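Local coordinates for neuraminidase (Bacteroides thetaiotaomicron, PDB 5MUL), which binds beta-D-glucuronic acid and, as a beta-propeller glycoside hydrolase, probably acts as a rhamnosidase, at residues 143-148 / 155-160; 165-170 / 184-189; 100-105 / 116-121; 53-58 / 93-98. All coordinates share one frame; numbering follows the deposited sequence. Where two conformers were deposited one is given.

Contact 1: 143-148 / 155-160; sequences YPEFYP and LFVYRS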
loop_
_atom_site.group_PDB
_atom_site.type_symbol
_atom_site.label_atom_id
_atom_site.label_comp_id
_atom_site.label_asym_id
_atom_site.label_seq_id
_atom_site.Cartn_x
_atom_site.Cartn_y
_atom_site.Cartn_z
ATOM N N TYR A 143 10.665 4.584 3.529
ATOM C CA TYR A 143 9.316 4.208 3.108
ATOM C C TYR A 143 8.661 5.210 2.146
ATOM O O TYR A 143 7.571 5.714 2.397
ATOM C CB TYR A 143 8.428 3.976 4.317
ATOM C CG TYR A 143 8.904 2.834 5.165
ATOM C CD1 TYR A 143 8.627 1.511 4.814
ATOM C CD2 TYR A 143 9.648 3.077 6.333
ATOM C CE1 TYR A 143 9.095 0.452 5.614
ATOM C CE2 TYR A 143 10.093 2.036 7.131
ATOM C CZ TYR A 143 9.820 0.742 6.764
ATOM O OH TYR A 143 10.291 -0.263 7.593
ATOM N N PRO A 144 9.302 5.476 1.012
ATOM C CA PRO A 144 8.695 6.321 -0.003
ATOM C C PRO A 144 7.474 5.682 -0.628
ATOM O O PRO A 144 7.467 4.450 -0.871
ATOM C CB PRO A 144 9.787 6.409 -1.056
ATOM C CG PRO A 144 10.509 5.101 -0.927
ATOM C CD PRO A 144 10.575 4.901 0.552
ATOM N N GLU A 145 6.459 6.489 -0.934
ATOM C CA GLU A 145 5.236 5.970 -1.563
ATOM C C GLU A 145 4.696 7.022 -2.513
ATOM O O GLU A 145 4.475 8.151 -2.087
ATOM C CB GLU A 145 4.131 5.690 -0.526
ATOM C CG GLU A 145 4.472 4.813 0.693
ATOM C CD GLU A 145 3.571 4.951 1.954
ATOM O OE1 GLU A 145 2.573 5.716 2.034
ATOM O OE2 GLU A 145 3.876 4.261 2.943
ATOM N N PHE A 146 4.406 6.674 -3.769
ATOM C CA PHE A 146 3.682 7.532 -4.694
ATOM C C PHE A 146 2.225 7.138 -4.817
ATOM O O PHE A 146 1.883 5.969 -4.717
ATOM C CB PHE A 146 4.251 7.448 -6.102
ATOM C CG PHE A 146 5.650 7.998 -6.251
ATOM C CD1 PHE A 146 5.893 9.350 -6.421
ATOM C CD2 PHE A 146 6.744 7.138 -6.279
ATOM C CE1 PHE A 146 7.158 9.840 -6.595
ATOM C CE2 PHE A 146 8.023 7.632 -6.454
ATOM C CZ PHE A 146 8.232 8.984 -6.609
ATOM N N TYR A 147 1.402 8.119 -5.146
ATOM C CA TYR A 147 -0.003 7.900 -5.457
ATOM C C TYR A 147 -0.364 8.821 -6.596
ATOM O O TYR A 147 0.155 9.931 -6.673
ATOM C CB TYR A 147 -0.920 8.225 -4.259
ATOM C CG TYR A 147 -0.510 7.511 -3.001
ATOM C CD1 TYR A 147 0.486 8.034 -2.171
ATOM C CD2 TYR A 147 -1.048 6.282 -2.673
ATOM C CE1 TYR A 147 0.887 7.331 -1.044
ATOM C CE2 TYR A 147 -0.639 5.600 -1.559
ATOM C CZ TYR A 147 0.317 6.143 -0.765
ATOM O OH TYR A 147 0.715 5.427 0.377
ATOM N N PRO A 148 -1.304 8.436 -7.463
ATOM C CA PRO A 148 -1.807 9.355 -8.472
ATOM C C PRO A 148 -2.821 10.332 -7.873
ATOM O O PRO A 148 -3.428 10.026 -6.846
ATOM C CB PRO A 148 -2.556 8.418 -9.405
ATOM C CG PRO A 148 -3.128 7.403 -8.482
ATOM C CD PRO A 148 -2.040 7.155 -7.477
ATOM N N LEU A 155 0.996 12.424 -5.800
ATOM C CA LEU A 155 1.258 12.623 -4.376
ATOM C C LEU A 155 2.470 11.782 -4.022
ATOM O O LEU A 155 2.670 10.695 -4.571
ATOM C CB LEU A 155 0.053 12.129 -3.566
ATOM C CG LEU A 155 -0.064 12.686 -2.131
ATOM C CD1 LEU A 155 -0.439 14.163 -2.162
ATOM C CD2 LEU A 155 -1.058 11.869 -1.337
ATOM N N PHE A 156 3.285 12.263 -3.081
ATOM C CA PHE A 156 4.392 11.487 -2.530
ATOM C C PHE A 156 4.321 11.577 -1.034
ATOM O O PHE A 156 4.156 12.686 -0.500
ATOM C CB PHE A 156 5.732 12.026 -3.025
ATOM C CG PHE A 156 6.943 11.240 -2.576
ATOM C CD1 PHE A 156 7.197 9.972 -3.089
ATOM C CD2 PHE A 156 7.843 11.783 -1.683
ATOM C CE1 PHE A 156 8.331 9.273 -2.740
ATOM C CE2 PHE A 156 8.987 11.085 -1.340
ATOM C CZ PHE A 156 9.232 9.853 -1.863
ATOM N N VAL A 157 4.401 10.456 -0.351
ATOM C CA VAL A 157 4.416 10.414 1.103
ATOM C C VAL A 157 5.650 9.661 1.502
ATOM O O VAL A 157 6.002 8.661 0.879
ATOM C CB VAL A 157 3.178 9.728 1.652
ATOM C CG1 VAL A 157 3.285 9.531 3.161
ATOM C CG2 VAL A 157 1.952 10.537 1.309
ATOM N N TYR A 158 6.337 10.110 2.545
ATOM C CA TYR A 158 7.496 9.377 3.091
ATOM C C TYR A 158 7.535 9.551 4.598
ATOM O O TYR A 158 6.867 10.429 5.163
ATOM C CB TYR A 158 8.797 9.822 2.435
ATOM C CG TYR A 158 9.211 11.260 2.628
ATOM C CD1 TYR A 158 8.680 12.276 1.853
ATOM C CD2 TYR A 158 10.212 11.609 3.554
ATOM C CE1 TYR A 158 9.131 13.579 1.938
ATOM C CE2 TYR A 158 10.624 12.917 3.656
ATOM C CZ TYR A 158 10.102 13.899 2.848
ATOM O OH TYR A 158 10.540 15.215 2.915
ATOM N N ARG A 159 8.306 8.669 5.218
ATOM C CA ARG A 159 8.596 8.751 6.646
ATOM C C ARG A 159 9.888 9.535 6.810
ATOM O O ARG A 159 10.962 9.064 6.417
ATOM C CB ARG A 159 8.730 7.358 7.213
ATOM C CG ARG A 159 9.074 7.324 8.693
ATOM C CD ARG A 159 9.020 5.900 9.233
ATOM N NE ARG A 159 7.663 5.380 9.168
ATOM C CZ ARG A 159 6.796 5.441 10.167
ATOM N NH1 ARG A 159 7.151 5.910 11.366
ATOM N NH2 ARG A 159 5.569 4.992 9.980
ATOM N N SER A 160 9.772 10.744 7.346
ATOM C CA SER A 160 10.959 11.549 7.643
ATOM C C SER A 160 11.426 11.287 9.071
ATOM O O SER A 160 10.632 11.324 10.006
ATOM C CB SER A 160 10.684 13.029 7.497
ATOM O OG SER A 160 11.874 13.730 7.807
#
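Phe146 and Phe156 meet on one face of a beta hairpin, strands 144-148 and 154-160, in one blade of the propeller. Phe156 CD1 sits 3.5 Å from Phe146 CE1, over a face of the Phe146 ring but offset toward its rim, with the two planes inclined at 48°. With chi1 at -177° the Phe156 ring points away from its own N and across to the facing strand, bringing CZ within 3.6 Å of Pro144 CB. On the opposite face the two methyls of Val157 divide their contacts: CG2 lies 4.1 Å from Tyr147 CE1, and CG1 lies 4.0 Å from Glu145 OE1. The backbone fixes this register. Glu145 and Val157 form a hydrogen-bonded pair in which Val157 N gives a nearly straight bond to Glu145 O, while the return bond is clearly bent; Tyr147 and Leu155 form a second such pair, with both bonds fairly straight. Farther out, Ser106 and Met133 pack on the phenylalanines, Trp198, Leu200 and Val202 of strand 195-202 flank the other face, and Pro148 touches the bound glucuronic acid. Within strand 144-148, Tyr147 OH donates to Glu145 OE1 at 2.5 Å, arriving 48° out of the carboxylate plane.

Contact 2: 165-170 / 184-189; sequences RGNLVM and QDVLID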
loop_
_atom_site.group_PDB
_atom_site.type_symbol
_atom_site.label_atom_id
_atom_site.label_comp_id
_atom_site.label_asym_id
_atom_site.label_seq_id
_atom_site.Cartn_x
_atom_site.Cartn_y
_atom_site.Cartn_z
ATOM N N ARG A 165 12.354 11.024 15.144
ATOM C CA ARG A 165 11.292 10.056 15.123
ATOM C C ARG A 165 10.568 10.181 13.796
ATOM O O ARG A 165 10.521 11.264 13.209
ATOM C CB ARG A 165 10.287 10.316 16.258
ATOM C CG ARG A 165 10.880 10.215 17.671
ATOM C CD ARG A 165 9.845 10.567 18.733
ATOM N NE ARG A 165 8.771 9.578 18.751
ATOM C CZ ARG A 165 8.542 8.638 19.679
ATOM N NH1 ARG A 165 9.288 8.504 20.757
ATOM N NH2 ARG A 165 7.513 7.812 19.535
ATOM N N GLY A 166 9.982 9.095 13.361
ATOM C CA GLY A 166 9.308 9.075 12.060
ATOM C C GLY A 166 8.092 9.961 12.018
ATOM O O GLY A 166 7.294 9.981 12.951
ATOM N N ASN A 167 7.986 10.727 10.925
ATOM C CA ASN A 167 6.901 11.677 10.747
ATOM C C ASN A 167 6.446 11.631 9.275
ATOM O O ASN A 167 7.264 11.652 8.387
ATOM C CB ASN A 167 7.371 13.072 11.116
ATOM C CG ASN A 167 6.328 14.120 10.841
ATOM O OD1 ASN A 167 5.271 14.115 11.477
ATOM N ND2 ASN A 167 6.638 15.032 9.930
ATOM N N LEU A 168 5.131 11.648 9.056
ATOM C CA LEU A 168 4.579 11.619 7.680
ATOM C C LEU A 168 4.777 12.974 7.029
ATOM O O LEU A 168 4.299 13.995 7.550
ATOM C CB LEU A 168 3.104 11.284 7.771
ATOM C CG LEU A 168 2.345 10.994 6.448
ATOM C CD1 LEU A 168 0.985 10.413 6.782
ATOM C CD2 LEU A 168 2.179 12.196 5.582
ATOM N N VAL A 169 5.503 12.994 5.920
ATOM C CA VAL A 169 5.681 14.194 5.107
ATOM C C VAL A 169 5.026 13.937 3.743
ATOM O O VAL A 169 5.197 12.851 3.172
ATOM C CB VAL A 169 7.156 14.603 4.983
ATOM C CG1 VAL A 169 7.254 15.830 4.100
ATOM C CG2 VAL A 169 7.736 14.891 6.367
ATOM N N MET A 170 4.286 14.920 3.230
ATOM C CA MET A 170 3.476 14.745 2.027
ATOM C C MET A 170 3.757 15.856 1.031
ATOM O O MET A 170 3.697 17.058 1.407
ATOM C CB MET A 170 2.003 14.756 2.420
ATOM C CG MET A 170 1.022 14.582 1.292
ATOM S SD MET A 170 -0.691 14.612 1.810
ATOM C CE MET A 170 -0.843 13.024 2.600
ATOM N N GLN A 184 1.991 18.884 3.330
ATOM C CA GLN A 184 1.976 18.947 4.782
ATOM C C GLN A 184 3.320 18.524 5.342
ATOM O O GLN A 184 3.869 17.503 4.925
ATOM C CB GLN A 184 0.903 18.047 5.393
ATOM C CG GLN A 184 -0.551 18.374 5.009
ATOM C CD GLN A 184 -1.034 19.742 5.508
ATOM O OE1 GLN A 184 -0.417 20.375 6.396
ATOM N NE2 GLN A 184 -2.147 20.213 4.954
ATOM N N ASP A 185 3.787 19.316 6.309
ATOM C CA ASP A 185 4.966 18.996 7.112
ATOM C C ASP A 185 4.609 18.183 8.336
ATOM O O ASP A 185 5.413 17.373 8.786
ATOM C CB ASP A 185 5.669 20.295 7.577
ATOM C CG ASP A 185 6.473 20.928 6.470
ATOM O OD1 ASP A 185 7.342 20.219 5.939
ATOM O OD2 ASP A 185 6.230 22.080 6.137
ATOM N N VAL A 186 3.455 18.449 8.927
ATOM C CA VAL A 186 2.991 17.707 10.061
ATOM C C VAL A 186 1.495 17.443 9.914
ATOM O O VAL A 186 0.665 18.370 10.023
ATOM C CB VAL A 186 3.243 18.395 11.409
ATOM C CG1 VAL A 186 2.864 17.431 12.535
ATOM C CG2 VAL A 186 4.720 18.767 11.577
ATOM N N LEU A 187 1.179 16.191 9.684
ATOM C CA LEU A 187 -0.198 15.772 9.442
ATOM C C LEU A 187 -0.653 14.908 10.598
ATOM O O LEU A 187 -1.703 15.160 11.183
ATOM C CB LEU A 187 -0.280 15.035 8.089
ATOM C CG LEU A 187 -1.659 14.501 7.683
ATOM C CD1 LEU A 187 -2.778 15.528 7.727
ATOM C CD2 LEU A 187 -1.569 13.902 6.276
ATOM N N ILE A 188 0.105 13.863 10.935
ATOM C CA ILE A 188 -0.145 13.022 12.104
ATOM C C ILE A 188 0.953 13.357 13.131
ATOM O O ILE A 188 2.128 13.245 12.822
ATOM C CB ILE A 188 -0.103 11.508 11.782
ATOM C CG1 ILE A 188 -1.128 11.121 10.706
ATOM C CG2 ILE A 188 -0.389 10.679 13.047
ATOM C CD1 ILE A 188 -0.920 9.745 10.147
ATOM N N ASP A 189 0.541 13.769 14.324
ATOM C CA ASP A 189 1.479 14.210 15.369
ATOM C C ASP A 189 1.331 13.291 16.590
ATOM O O ASP A 189 0.314 13.294 17.263
ATOM C CB ASP A 189 1.168 15.681 15.703
ATOM C CG ASP A 189 2.095 16.282 16.743
ATOM O OD1 ASP A 189 2.967 15.559 17.249
ATOM O OD2 ASP A 189 1.928 17.485 17.024
HETATM O O HOH W 1 2.958 14.100 9.874
HETATM O O HOH W 2 3.511 11.174 11.339
#
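Asn167 ND2 donates to Asp185 O at 2.9 Å, the one direct side-chain hydrogen bond between these segments. The acceptor lies in the plane of the amide, and the donor approaches nearly along the C=O axis, a geometry that holds the amide against rotation. The torsion about CA-CB (chi1 175°) carries the amide away from the backbone N and over toward the loop carbonyl of Asp185. Its other end, OD1, lies 2.8 Å from a water that also sits 2.7 Å from Leu168 O and accepts the N-H of Leu187. A second water accepts from Leu168 N at 2.8 Å and donates to Ile188 O. Replacing Asn167 by a leucine would probably leave Asp185 O without this donor and take one of the partners from the first water. Regular pairing exists only at the other end, where Met170 and Gln184 form an antiparallel hydrogen-bonded pair, Met170 N reaching Gln184 O at 3.1 Å. Here the outermost strand of the blade, 179-184, ends and the chain swings off toward strand 195-202, which opens the next blade; the waters bridge the backbones where the pairing has given out. The apolar contacts form a separate group. Leu168 spreads its two methyls, CD1 at 3.9 Å from Ile188 CD1 and CD2 beside Leu187 CD2. Met170 is extended as far as SD and then bends, which sets CE 3.8 Å from Leu187 CD2. Leu210, Trp212 and Trp214 of strand 208-215 pack against this group, while Asp185 OD1 makes a salt bridge with Arg182.

Contact 3: 100-105 / 116-121; sequences EGYLHV and YCRSIA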
loop_
_atom_site.group_PDB
_atom_site.type_symbol
_atom_site.label_atom_id
_atom_site.label_comp_id
_atom_site.label_asym_id
_atom_site.label_seq_id
_atom_site.Cartn_x
_atom_site.Cartn_y
_atom_site.Cartn_z
ATOM N N GLU A 100 1.675 12.752 -17.993
ATOM C CA GLU A 100 2.455 12.881 -19.230
ATOM C C GLU A 100 3.173 11.581 -19.599
ATOM O O GLU A 100 3.855 11.530 -20.634
ATOM C CB GLU A 100 3.460 14.018 -19.099
ATOM C CG GLU A 100 2.813 15.382 -19.159
ATOM C CD GLU A 100 3.733 16.506 -18.735
ATOM O OE1 GLU A 100 4.917 16.289 -18.321
ATOM O OE2 GLU A 100 3.240 17.657 -18.820
ATOM N N GLY A 101 3.068 10.536 -18.778
ATOM C CA GLY A 101 3.726 9.261 -19.052
ATOM C C GLY A 101 5.126 9.117 -18.509
ATOM O O GLY A 101 5.795 8.118 -18.820
ATOM N N TYR A 102 5.609 10.090 -17.729
ATOM C CA TYR A 102 6.909 9.956 -17.096
ATOM C C TYR A 102 6.818 9.006 -15.899
ATOM O O TYR A 102 5.859 9.094 -15.086
ATOM C CB TYR A 102 7.469 11.282 -16.606
ATOM C CG TYR A 102 7.973 12.200 -17.688
ATOM C CD1 TYR A 102 7.126 13.125 -18.287
ATOM C CD2 TYR A 102 9.292 12.168 -18.076
ATOM C CE1 TYR A 102 7.593 13.988 -19.276
ATOM C CE2 TYR A 102 9.774 13.028 -19.055
ATOM C CZ TYR A 102 8.920 13.928 -19.642
ATOM O OH TYR A 102 9.411 14.766 -20.623
ATOM N N LEU A 103 7.817 8.150 -15.760
ATOM C CA LEU A 103 7.923 7.256 -14.607
ATOM C C LEU A 103 8.706 7.990 -13.535
ATOM O O LEU A 103 9.786 8.507 -13.794
ATOM C CB LEU A 103 8.645 5.966 -15.011
ATOM C CG LEU A 103 8.671 4.846 -14.002
ATOM C CD1 LEU A 103 7.298 4.266 -13.697
ATOM C CD2 LEU A 103 9.603 3.778 -14.568
ATOM N N HIS A 104 8.162 8.049 -12.321
ATOM C CA HIS A 104 8.819 8.610 -11.137
ATOM C C HIS A 104 9.171 7.433 -10.252
ATOM O O HIS A 104 8.360 6.527 -10.040
ATOM C CB HIS A 104 7.823 9.507 -10.428
ATOM C CG HIS A 104 7.542 10.776 -11.148
ATOM N ND1 HIS A 104 6.753 10.898 -12.276
ATOM C CD2 HIS A 104 7.921 12.025 -10.811
ATOM C CE1 HIS A 104 6.695 12.183 -12.602
ATOM N NE2 HIS A 104 7.392 12.880 -11.728
ATOM N N VAL A 105 10.394 7.423 -9.727
ATOM C CA VAL A 105 10.943 6.296 -9.003
ATOM C C VAL A 105 11.625 6.796 -7.745
ATOM O O VAL A 105 12.399 7.766 -7.786
ATOM C CB VAL A 105 11.967 5.510 -9.869
ATOM C CG1 VAL A 105 12.546 4.342 -9.099
ATOM C CG2 VAL A 105 11.322 5.044 -11.159
ATOM N N TYR A 116 15.447 9.845 -5.533
ATOM C CA TYR A 116 14.312 10.117 -6.396
ATOM C C TYR A 116 14.812 10.417 -7.788
ATOM O O TYR A 116 15.682 11.275 -7.955
ATOM C CB TYR A 116 13.530 11.323 -5.874
ATOM C CG TYR A 116 12.551 11.876 -6.869
ATOM C CD1 TYR A 116 11.564 11.072 -7.425
ATOM C CD2 TYR A 116 12.616 13.194 -7.282
ATOM C CE1 TYR A 116 10.690 11.571 -8.355
ATOM C CE2 TYR A 116 11.744 13.703 -8.209
ATOM C CZ TYR A 116 10.786 12.888 -8.764
ATOM O OH TYR A 116 9.926 13.434 -9.687
ATOM N N CYS A 117 14.245 9.745 -8.779
ATOM C CA CYS A 117 14.595 9.844 -10.209
ATOM C C CYS A 117 13.331 9.888 -11.037
ATOM O O CYS A 117 12.268 9.414 -10.600
ATOM C CB CYS A 117 15.384 8.611 -10.670
ATOM S SG CYS A 117 16.933 8.404 -9.775
ATOM N N ARG A 118 13.484 10.245 -12.301
ATOM C CA ARG A 118 12.367 10.357 -13.202
ATOM C C ARG A 118 12.870 9.885 -14.544
ATOM O O ARG A 118 14.016 10.163 -14.896
ATOM C CB ARG A 118 11.939 11.821 -13.261
ATOM C CG ARG A 118 10.775 12.177 -14.158
ATOM C CD ARG A 118 10.626 13.694 -14.100
ATOM N NE ARG A 118 9.610 14.235 -14.993
ATOM C CZ ARG A 118 9.855 15.080 -15.992
ATOM N NH1 ARG A 118 8.855 15.521 -16.730
ATOM N NH2 ARG A 118 11.095 15.493 -16.247
ATOM N N SER A 119 12.034 9.184 -15.297
ATOM C CA SER A 119 12.432 8.719 -16.620
ATOM C C SER A 119 12.781 9.921 -17.496
ATOM O O SER A 119 12.312 11.039 -17.290
ATOM C CB SER A 119 11.345 7.857 -17.222
ATOM O OG SER A 119 10.170 8.588 -17.495
ATOM N N ILE A 120 13.660 9.675 -18.456
ATOM C CA ILE A 120 14.139 10.764 -19.309
ATOM C C ILE A 120 13.085 11.302 -20.249
ATOM O O ILE A 120 13.193 12.445 -20.708
ATOM C CB ILE A 120 15.364 10.340 -20.130
ATOM C CG1 ILE A 120 15.021 9.178 -21.084
ATOM C CG2 ILE A 120 16.512 10.003 -19.209
ATOM C CD1 ILE A 120 16.095 8.921 -22.122
ATOM N N ALA A 121 12.075 10.489 -20.546
ATOM C CA ALA A 121 11.022 10.834 -21.472
ATOM C C ALA A 121 9.781 10.025 -21.162
ATOM O O ALA A 121 9.863 8.999 -20.465
ATOM C CB ALA A 121 11.483 10.541 -22.892
HETATM O O HOH W 3 6.179 15.315 -15.888
#
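Strands 103-105 and 116-118 run antiparallel, at 166°, with Val105 and Cys117 as a hydrogen-bonded pair and His104 facing Arg118 in a non-hydrogen-bonded one. Arg118, extended from CG to NE, lays its guanidinium flat on the Tyr102 ring: CZ is 3.6 Å from the ring centroid, the planes differ by 22°, and NH1 stands over the centre of the ring. This is a stacked cation-pi contact. NH1 also donates to a water at 2.8 Å, which passes the link on to Glu100 OE1, whereas NE is buried without a polar partner. The two segments form a hairpin on the outer side of a propeller blade, with strand 92-97 at its other edge. At Ser119 the backbone N still bonds to Leu103 O, but the return bond from Leu103 N goes to OG at 3.0 Å, which donates to Ala121 O at 3.0 Å. A serine in place of Tyr102 would probably leave the guanidinium without its aromatic platform and less restrained, held mainly through the water. The His104 ring has Arg118 CG over one face and runs beside Tyr116, pointing the same way; Tyr116 OH is hydrogen-bonded to Trp180 NE1.

Contact 4: 53-58 / 93-98; sequences YISYYD and ISIMVD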
loop_
_atom_site.group_PDB
_atom_site.type_symbol
_atom_site.label_atom_id
_atom_site.label_comp_id
_atom_site.label_asym_id
_atom_site.label_seq_id
_atom_site.Cartn_x
_atom_site.Cartn_y
_atom_site.Cartn_z
ATOM N N TYR A 53 3.985 -1.466 -15.772
ATOM C CA TYR A 53 5.342 -1.275 -15.302
ATOM C C TYR A 53 5.605 -2.041 -14.035
ATOM O O TYR A 53 4.703 -2.223 -13.197
ATOM C CB TYR A 53 5.568 0.208 -14.997
ATOM C CG TYR A 53 5.571 1.126 -16.190
ATOM C CD1 TYR A 53 4.390 1.525 -16.794
ATOM C CD2 TYR A 53 6.775 1.652 -16.676
ATOM C CE1 TYR A 53 4.396 2.370 -17.905
ATOM C CE2 TYR A 53 6.784 2.518 -17.756
ATOM C CZ TYR A 53 5.606 2.856 -18.366
ATOM O OH TYR A 53 5.655 3.737 -19.445
ATOM N N ILE A 54 6.842 -2.479 -13.870
ATOM C CA ILE A 54 7.261 -3.207 -12.677
ATOM C C ILE A 54 8.641 -2.767 -12.239
ATOM O O ILE A 54 9.435 -2.325 -13.084
ATOM C CB ILE A 54 7.216 -4.742 -12.941
ATOM C CG1 ILE A 54 7.227 -5.595 -11.662
ATOM C CG2 ILE A 54 8.319 -5.176 -13.907
ATOM C CD1 ILE A 54 6.969 -7.085 -11.883
ATOM N N SER A 55 8.948 -2.934 -10.966
ATOM C CA SER A 55 10.277 -2.626 -10.423
ATOM C C SER A 55 10.687 -3.718 -9.464
ATOM O O SER A 55 9.838 -4.203 -8.714
ATOM C CB SER A 55 10.272 -1.266 -9.712
ATOM O OG SER A 55 9.323 -1.221 -8.653
ATOM N N TYR A 56 11.965 -4.090 -9.475
ATOM C CA TYR A 56 12.493 -5.119 -8.571
ATOM C C TYR A 56 14.017 -5.059 -8.575
ATOM O O TYR A 56 14.622 -4.366 -9.404
ATOM C CB TYR A 56 12.021 -6.526 -8.994
ATOM C CG TYR A 56 12.518 -6.958 -10.372
ATOM C CD1 TYR A 56 11.798 -6.652 -11.515
ATOM C CD2 TYR A 56 13.703 -7.691 -10.523
ATOM C CE1 TYR A 56 12.240 -7.025 -12.764
ATOM C CE2 TYR A 56 14.152 -8.065 -11.777
ATOM C CZ TYR A 56 13.408 -7.731 -12.890
ATOM O OH TYR A 56 13.805 -8.058 -14.163
ATOM N N TYR A 57 14.624 -5.750 -7.620
ATOM C CA TYR A 57 16.081 -5.887 -7.598
ATOM C C TYR A 57 16.462 -7.231 -8.197
ATOM O O TYR A 57 15.914 -8.249 -7.790
ATOM C CB TYR A 57 16.619 -5.777 -6.174
ATOM C CG TYR A 57 16.450 -4.425 -5.557
ATOM C CD1 TYR A 57 17.299 -3.367 -5.882
ATOM C CD2 TYR A 57 15.436 -4.201 -4.637
ATOM C CE1 TYR A 57 17.123 -2.111 -5.304
ATOM C CE2 TYR A 57 15.259 -2.970 -4.053
ATOM C CZ TYR A 57 16.089 -1.927 -4.386
ATOM O OH TYR A 57 15.873 -0.706 -3.773
ATOM N N ASP A 58 17.381 -7.234 -9.151
ATOM C CA ASP A 58 17.873 -8.502 -9.719
ATOM C C ASP A 58 18.857 -9.197 -8.755
ATOM O O ASP A 58 19.159 -8.669 -7.677
ATOM C CB ASP A 58 18.458 -8.296 -11.126
ATOM C CG ASP A 58 19.764 -7.516 -11.139
ATOM O OD1 ASP A 58 20.427 -7.336 -10.085
ATOM O OD2 ASP A 58 20.096 -7.062 -12.240
ATOM N N ILE A 93 11.204 -0.058 -3.108
ATOM C CA ILE A 93 11.084 0.679 -4.369
ATOM C C ILE A 93 9.624 1.089 -4.549
ATOM O O ILE A 93 8.732 0.254 -4.377
ATOM C CB ILE A 93 11.500 -0.153 -5.610
ATOM C CG1 ILE A 93 12.869 -0.817 -5.424
ATOM C CG2 ILE A 93 11.453 0.705 -6.875
ATOM C CD1 ILE A 93 13.133 -1.946 -6.423
ATOM N N SER A 94 9.366 2.352 -4.863
ATOM C CA SER A 94 8.018 2.830 -5.248
ATOM C C SER A 94 8.149 3.518 -6.590
ATOM O O SER A 94 9.041 4.341 -6.796
ATOM C CB SER A 94 7.383 3.820 -4.220
ATOM O OG SER A 94 6.035 4.244 -4.562
ATOM N N ILE A 95 7.200 3.232 -7.482
ATOM C CA ILE A 95 7.111 3.836 -8.794
ATOM C C ILE A 95 5.693 4.307 -9.083
ATOM O O ILE A 95 4.720 3.757 -8.532
ATOM C CB ILE A 95 7.613 2.882 -9.915
ATOM C CG1 ILE A 95 6.609 1.773 -10.225
ATOM C CG2 ILE A 95 8.974 2.320 -9.576
ATOM C CD1 ILE A 95 6.991 0.819 -11.348
ATOM N N MET A 96 5.579 5.309 -9.961
ATOM C CA MET A 96 4.272 5.779 -10.422
ATOM C C MET A 96 4.486 6.510 -11.727
ATOM O O MET A 96 5.530 7.123 -11.929
ATOM C CB MET A 96 3.605 6.703 -9.410
ATOM C CG MET A 96 2.169 7.078 -9.692
ATOM S SD MET A 96 1.034 5.712 -9.932
ATOM C CE MET A 96 1.302 4.708 -8.525
ATOM N N VAL A 97 3.495 6.485 -12.587
ATOM C CA VAL A 97 3.561 7.214 -13.851
ATOM C C VAL A 97 2.648 8.412 -13.740
ATOM O O VAL A 97 1.531 8.272 -13.241
ATOM C CB VAL A 97 3.138 6.308 -15.029
ATOM C CG1 VAL A 97 3.224 7.071 -16.338
ATOM C CG2 VAL A 97 3.977 5.042 -15.092
ATOM N N ASP A 98 3.123 9.580 -14.178
ATOM C CA ASP A 98 2.317 10.806 -14.184
ATOM C C ASP A 98 1.445 10.945 -15.436
ATOM O O ASP A 98 1.490 10.087 -16.315
ATOM C CB ASP A 98 3.190 12.042 -13.915
ATOM C CG ASP A 98 4.122 12.407 -15.051
ATOM O OD1 ASP A 98 3.830 12.084 -16.210
ATOM O OD2 ASP A 98 5.119 13.071 -14.758
#
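Ile93 reaches across to Tyr57 and Ser55, and its side chain shows how the two strands meet. CB itself is 3.9 Å from Ser55 OG. There the chain forks: CG2, anti to the backbone N, approaches Ser55 OG at 3.4 Å, while CG1 (chi1 -50°) takes the other direction and comes 3.4 Å from Tyr57 OH. At the tip, CD1 rests over a face of the Tyr57 ring, 3.7 Å from its centroid and 25° off the ring normal, a CH-pi contact in which the two side chains approach from opposite directions. The same methyl also lies 3.9 Å from Tyr56 CA, against the backbone. No hydrogen bond joins these strands. They belong to two antiparallel sheets, consecutive in the chain, and pack face to face with axes 7.6 Å apart, as neighbouring blades of a beta-propeller do; the interface is made mostly by side chains, with isoleucine methyls also touching the backbone at Ile54 and Tyr56. Along strand 92-97 every second residue faces the other blade. Ile95 follows Ile93, its CG2 also close to Ser55 and its CD1 reaching Tyr53 CB at 4.0 Å. Then comes Val97, whose CG2 stands over a face of the Tyr53 ring, 4.1 Å from the centroid, with the two side chains crossing at about a right angle. Ser55 OG, flanked by the CG2 methyls of Ile93 and Ile95, is not left without a polar partner, since it is hydrogen-bonded to Ser44 N. On their own side of the interface Ile95 and Val97 rest on Val105 and Leu103 of strand 103-108.

Contacts 3 and 4 meet through strand 92-97, with His104 N 2.8 Å from Met96 O; strand 51-57 of contact 4 belongs to the preceding blade. Contacts 1 and 2 share a blade, joined where Tyr158 O lies 3.0 Å from Val169 N; both are probably hydrogen bonds. Phe146 of contact 1 bridges the blades, its N 3.0 Å from Ser94 OG and its CZ 4.0 Å from Tyr116 CE1 of contact 3. Contact 2 stays about 12 Å, nearest atoms, from contacts 3 and 4. Around the bound glucuronic acid, contact 1 supplies Pro148 directly; the side chains of Val97 in contact 4 and Met170 in contact 2 are about 9 Å and 13 Å from the ligand.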